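Local coordinates for hypothetical protein ta1320 (Thermoplasma acidophilum, PDB 1NE2) that is of unknown function but probably acts as an S-adenosylmethionine-dependent methyltransferase, at residues A38-E43 with T113-P118. Residues are numbered along the deposited sequence; the frame is centred on the assembly and turned at random.
Sequences AYFLIE and TWIMNP
Phe40 holds CG trans to its backbone N (chi1 176°), which carries the ring out from helix 34-46 toward Ile115, whose CG2 is likewise trans to its own backbone N while CG1 lies beside that N (chi1 -59°). The two branches of Ile115 thus part: CG2 serves Phe40 and CD1 serves Leu41. This is helix-on-sheet packing in a Rossmann-type methyltransferase fold, identified by the strand order 3-2-1-4-5-7-6, in which strand 187-197, inserted between 142-147 and 162-173, runs antiparallel to both. Strand 111-116 is the fourth in that order, between strands 54-58 and 142-147, and Ile115 shares a backbone hydrogen bond with Ile56 of the former.

The evidence for purely apolar packing is direct: no hydrogen bond crosses between 38-43 and 113-118, all three touching residues are buried, and together the segments bury 121 Å². The backbones stay well apart, Leu41 CA and Ile115 CA being 9.3 Å from each other, so side chains alone bridge helix and strand. Alternation along the strand sends both neighbours of Ile115 to the other face of the sheet: Met116 meets Phe131 of helix 126-138, and Trp114 packs on the same helix.

Phe40 also touches Ile145 of strand 142-147, so the helix covers two adjacent strands, while Leu41 reaches Leu72 in the loop after helix 64-71. The Leu41 side chain lies roughly perpendicular to that of Ile115, with Leu41 CD2 4.1 Å from Ile115 CD1. Phe40 and Ile115 instead pass side by side with their chains running opposite ways, and the methyl meets the rim of the ring, close to the level of the ring atoms: Ile115 CG2 lies 3.6 Å from Phe40 CE2 and 4.1 Å from Phe40 CZ.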
ATOM      1  N   ALA B  38     -15.872   6.009  12.511  1.00 14.10           N
ATOM      2  CA  ALA B  38     -14.821   6.397  13.446  1.00 14.75           C
ATOM      3  C   ALA B  38     -14.632   5.317  14.516  1.00 14.49           C
ATOM      4  O   ALA B  38     -13.505   4.967  14.847  1.00 15.17           O
ATOM      5  CB  ALA B  38     -15.165   7.737  14.095  1.00 14.47           C
ATOM      6  N   TYR B  39     -15.733   4.787  15.050  1.00 16.42           N
ATOM      7  CA  TYR B  39     -15.653   3.747  16.078  1.00 15.75           C
ATOM      8  C   TYR B  39     -14.884   2.533  15.558  1.00 14.88           C
ATOM      9  O   TYR B  39     -13.955   2.032  16.205  1.00 14.56           O
ATOM     10  CB  TYR B  39     -17.052   3.293  16.495  1.00 16.68           C
ATOM     11  CG  TYR B  39     -17.044   2.174  17.514  1.00 17.18           C
ATOM     12  CD1 TYR B  39     -16.798   2.436  18.859  1.00 18.10           C
ATOM     13  CD2 TYR B  39     -17.269   0.851  17.132  1.00 15.69           C
ATOM     14  CE1 TYR B  39     -16.776   1.412  19.804  1.00 20.66           C
ATOM     15  CE2 TYR B  39     -17.246  -0.183  18.073  1.00 20.53           C
ATOM     16  CZ  TYR B  39     -17.000   0.108  19.406  1.00 20.90           C
ATOM     17  OH  TYR B  39     -16.969  -0.901  20.346  1.00 20.89           O
ATOM     18  N   PHE B  40     -15.299   2.061  14.386  1.00 13.04           N
ATOM     19  CA  PHE B  40     -14.702   0.902  13.733  1.00 14.90           C
ATOM     20  C   PHE B  40     -13.207   1.106  13.495  1.00 15.64           C
ATOM     21  O   PHE B  40     -12.392   0.250  13.861  1.00 14.93           O
ATOM     22  CB  PHE B  40     -15.449   0.661  12.411  1.00 13.15           C
ATOM     23  CG  PHE B  40     -14.896  -0.449  11.560  1.00 14.99           C
ATOM     24  CD1 PHE B  40     -14.758  -1.743  12.057  1.00 16.78           C
ATOM     25  CD2 PHE B  40     -14.598  -0.209  10.220  1.00 16.53           C
ATOM     26  CE1 PHE B  40     -14.338  -2.787  11.226  1.00 16.53           C
ATOM     27  CE2 PHE B  40     -14.178  -1.238   9.382  1.00 17.64           C
ATOM     28  CZ  PHE B  40     -14.049  -2.537   9.886  1.00 16.94           C
ATOM     29  N   LEU B  41     -12.846   2.245  12.905  1.00 14.78           N
ATOM     30  CA  LEU B  41     -11.440   2.547  12.617  1.00 14.84           C
ATOM     31  C   LEU B  41     -10.570   2.689  13.865  1.00 13.87           C
ATOM     32  O   LEU B  41      -9.424   2.244  13.870  1.00 14.58           O
ATOM     33  CB  LEU B  41     -11.326   3.811  11.760  1.00 15.03           C
ATOM     34  CG  LEU B  41     -11.867   3.695  10.327  1.00 16.44           C
ATOM     35  CD1 LEU B  41     -11.762   5.060   9.646  1.00 15.48           C
ATOM     36  CD2 LEU B  41     -11.078   2.652   9.539  1.00 15.44           C
ATOM     37  N   ILE B  42     -11.100   3.296  14.922  1.00 14.72           N
ATOM     38  CA  ILE B  42     -10.312   3.440  16.139  1.00 15.98           C
ATOM     39  C   ILE B  42     -10.002   2.063  16.737  1.00 16.88           C
ATOM     40  O   ILE B  42      -8.923   1.852  17.301  1.00 14.78           O
ATOM     41  CB  ILE B  42     -11.024   4.342  17.178  1.00 16.55           C
ATOM     42  CG1 ILE B  42     -11.101   5.777  16.650  1.00 19.68           C
ATOM     43  CG2 ILE B  42     -10.276   4.298  18.512  1.00 19.00           C
ATOM     44  CD1 ILE B  42      -9.759   6.358  16.225  1.00 18.78           C
ATOM     45  N   GLU B  43     -10.933   1.120  16.613  1.00 14.95           N
ATOM     46  CA  GLU B  43     -10.674  -0.226  17.121  1.00 17.39           C
ATOM     47  C   GLU B  43      -9.463  -0.806  16.387  1.00 15.05           C
ATOM     48  O   GLU B  43      -8.562  -1.376  17.000  1.00 16.20           O
ATOM     49  CB  GLU B  43     -11.874  -1.149  16.888  1.00 14.20           C
ATOM     50  CG  GLU B  43     -13.075  -0.880  17.769  1.00 15.80           C
ATOM     51  CD  GLU B  43     -14.093  -2.003  17.693  1.00 17.27           C
ATOM     52  OE1 GLU B  43     -14.270  -2.568  16.593  1.00 18.62           O
ATOM     53  OE2 GLU B  43     -14.712  -2.317  18.733  1.00 18.86           O
ATOM     54  N   THR B 113      -3.005  -4.472   6.361  1.00 15.60           N
ATOM     55  CA  THR B 113      -4.398  -4.513   6.768  1.00 13.77           C
ATOM     56  C   THR B 113      -5.414  -4.351   5.647  1.00 13.33           C
ATOM     57  O   THR B 113      -5.283  -3.469   4.806  1.00 13.59           O
ATOM     58  CB  THR B 113      -4.628  -3.396   7.803  1.00 13.26           C
ATOM     59  OG1 THR B 113      -3.643  -3.512   8.840  1.00 13.95           O
ATOM     60  CG2 THR B 113      -6.028  -3.476   8.401  1.00 13.71           C
ATOM     61  N   TRP B 114      -6.424  -5.215   5.652  1.00 11.35           N
ATOM     62  CA  TRP B 114      -7.512  -5.179   4.670  1.00 12.78           C
ATOM     63  C   TRP B 114      -8.802  -4.792   5.389  1.00 15.13           C
ATOM     64  O   TRP B 114      -9.172  -5.403   6.404  1.00 15.28           O
ATOM     65  CB  TRP B 114      -7.686  -6.563   4.017  1.00 14.88           C
ATOM     66  CG  TRP B 114      -8.904  -6.739   3.127  1.00 14.87           C
ATOM     67  CD1 TRP B 114     -10.214  -6.849   3.520  1.00 14.67           C
ATOM     68  CD2 TRP B 114      -8.901  -6.914   1.704  1.00 13.82           C
ATOM     69  NE1 TRP B 114     -11.018  -7.091   2.433  1.00 16.81           N
ATOM     70  CE2 TRP B 114     -10.239  -7.137   1.306  1.00 17.13           C
ATOM     71  CE3 TRP B 114      -7.894  -6.909   0.729  1.00 16.62           C
ATOM     72  CZ2 TRP B 114     -10.599  -7.358  -0.030  1.00 16.88           C
ATOM     73  CZ3 TRP B 114      -8.254  -7.128  -0.606  1.00 19.00           C
ATOM     74  CH2 TRP B 114      -9.598  -7.351  -0.967  1.00 17.59           C
ATOM     75  N   ILE B 115      -9.482  -3.774   4.866  1.00 13.63           N
ATOM     76  CA  ILE B 115     -10.743  -3.314   5.437  1.00 13.93           C
ATOM     77  C   ILE B 115     -11.846  -3.378   4.391  1.00 16.98           C
ATOM     78  O   ILE B 115     -11.635  -3.020   3.234  1.00 15.44           O
ATOM     79  CB  ILE B 115     -10.664  -1.853   5.919  1.00 16.71           C
ATOM     80  CG1 ILE B 115      -9.570  -1.702   6.977  1.00 19.78           C
ATOM     81  CG2 ILE B 115     -12.018  -1.438   6.491  1.00 17.92           C
ATOM     82  CD1 ILE B 115      -9.239  -0.236   7.312  1.00 16.81           C
HETATM   83  N   MSE B 116     -13.023  -3.837   4.798  1.00 18.65           N
HETATM   84  CA  MSE B 116     -14.156  -3.919   3.891  1.00 18.95           C
HETATM   85  C   MSE B 116     -15.468  -3.680   4.633  1.00 21.98           C
HETATM   86  O   MSE B 116     -15.551  -3.847   5.850  1.00 18.27           O
HETATM   87  CB  MSE B 116     -14.182  -5.286   3.202  1.00 19.15           C
HETATM   88  CG  MSE B 116     -14.437  -6.449   4.143  1.00 23.82           C
HETATM   89 SE   MSE B 116     -14.247  -8.153   3.245  0.75 36.36          SE
HETATM   90  CE  MSE B 116     -15.890  -8.195   2.240  1.00 38.52           C
ATOM     91  N   ASN B 117     -16.491  -3.278   3.884  1.00 21.54           N
ATOM     92  CA  ASN B 117     -17.810  -3.008   4.443  1.00 27.04           C
ATOM     93  C   ASN B 117     -18.839  -3.685   3.533  1.00 33.48           C
ATOM     94  O   ASN B 117     -19.486  -3.029   2.713  1.00 35.88           O
ATOM     95  CB  ASN B 117     -18.045  -1.496   4.511  1.00 31.52           C
ATOM     96  CG  ASN B 117     -19.443  -1.140   4.978  1.00 37.98           C
ATOM     97  OD1 ASN B 117     -19.932  -1.668   5.976  1.00 42.60           O
ATOM     98  ND2 ASN B 117     -20.090  -0.229   4.259  1.00 41.33           N
ATOM     99  N   PRO B 118     -18.984  -5.018   3.670  1.00 39.03           N
ATOM    100  CA  PRO B 118     -19.872  -5.940   2.948  1.00 46.03           C
ATOM    101  C   PRO B 118     -21.362  -5.620   2.985  1.00 51.61           C
ATOM    102  O   PRO B 118     -21.968  -5.557   4.054  1.00 52.71           O
ATOM    103  CB  PRO B 118     -19.586  -7.288   3.611  1.00 45.89           C
ATOM    104  CG  PRO B 118     -18.195  -7.148   4.088  1.00 44.90           C
ATOM    105  CD  PRO B 118     -18.183  -5.762   4.656  1.00 41.82           C
TER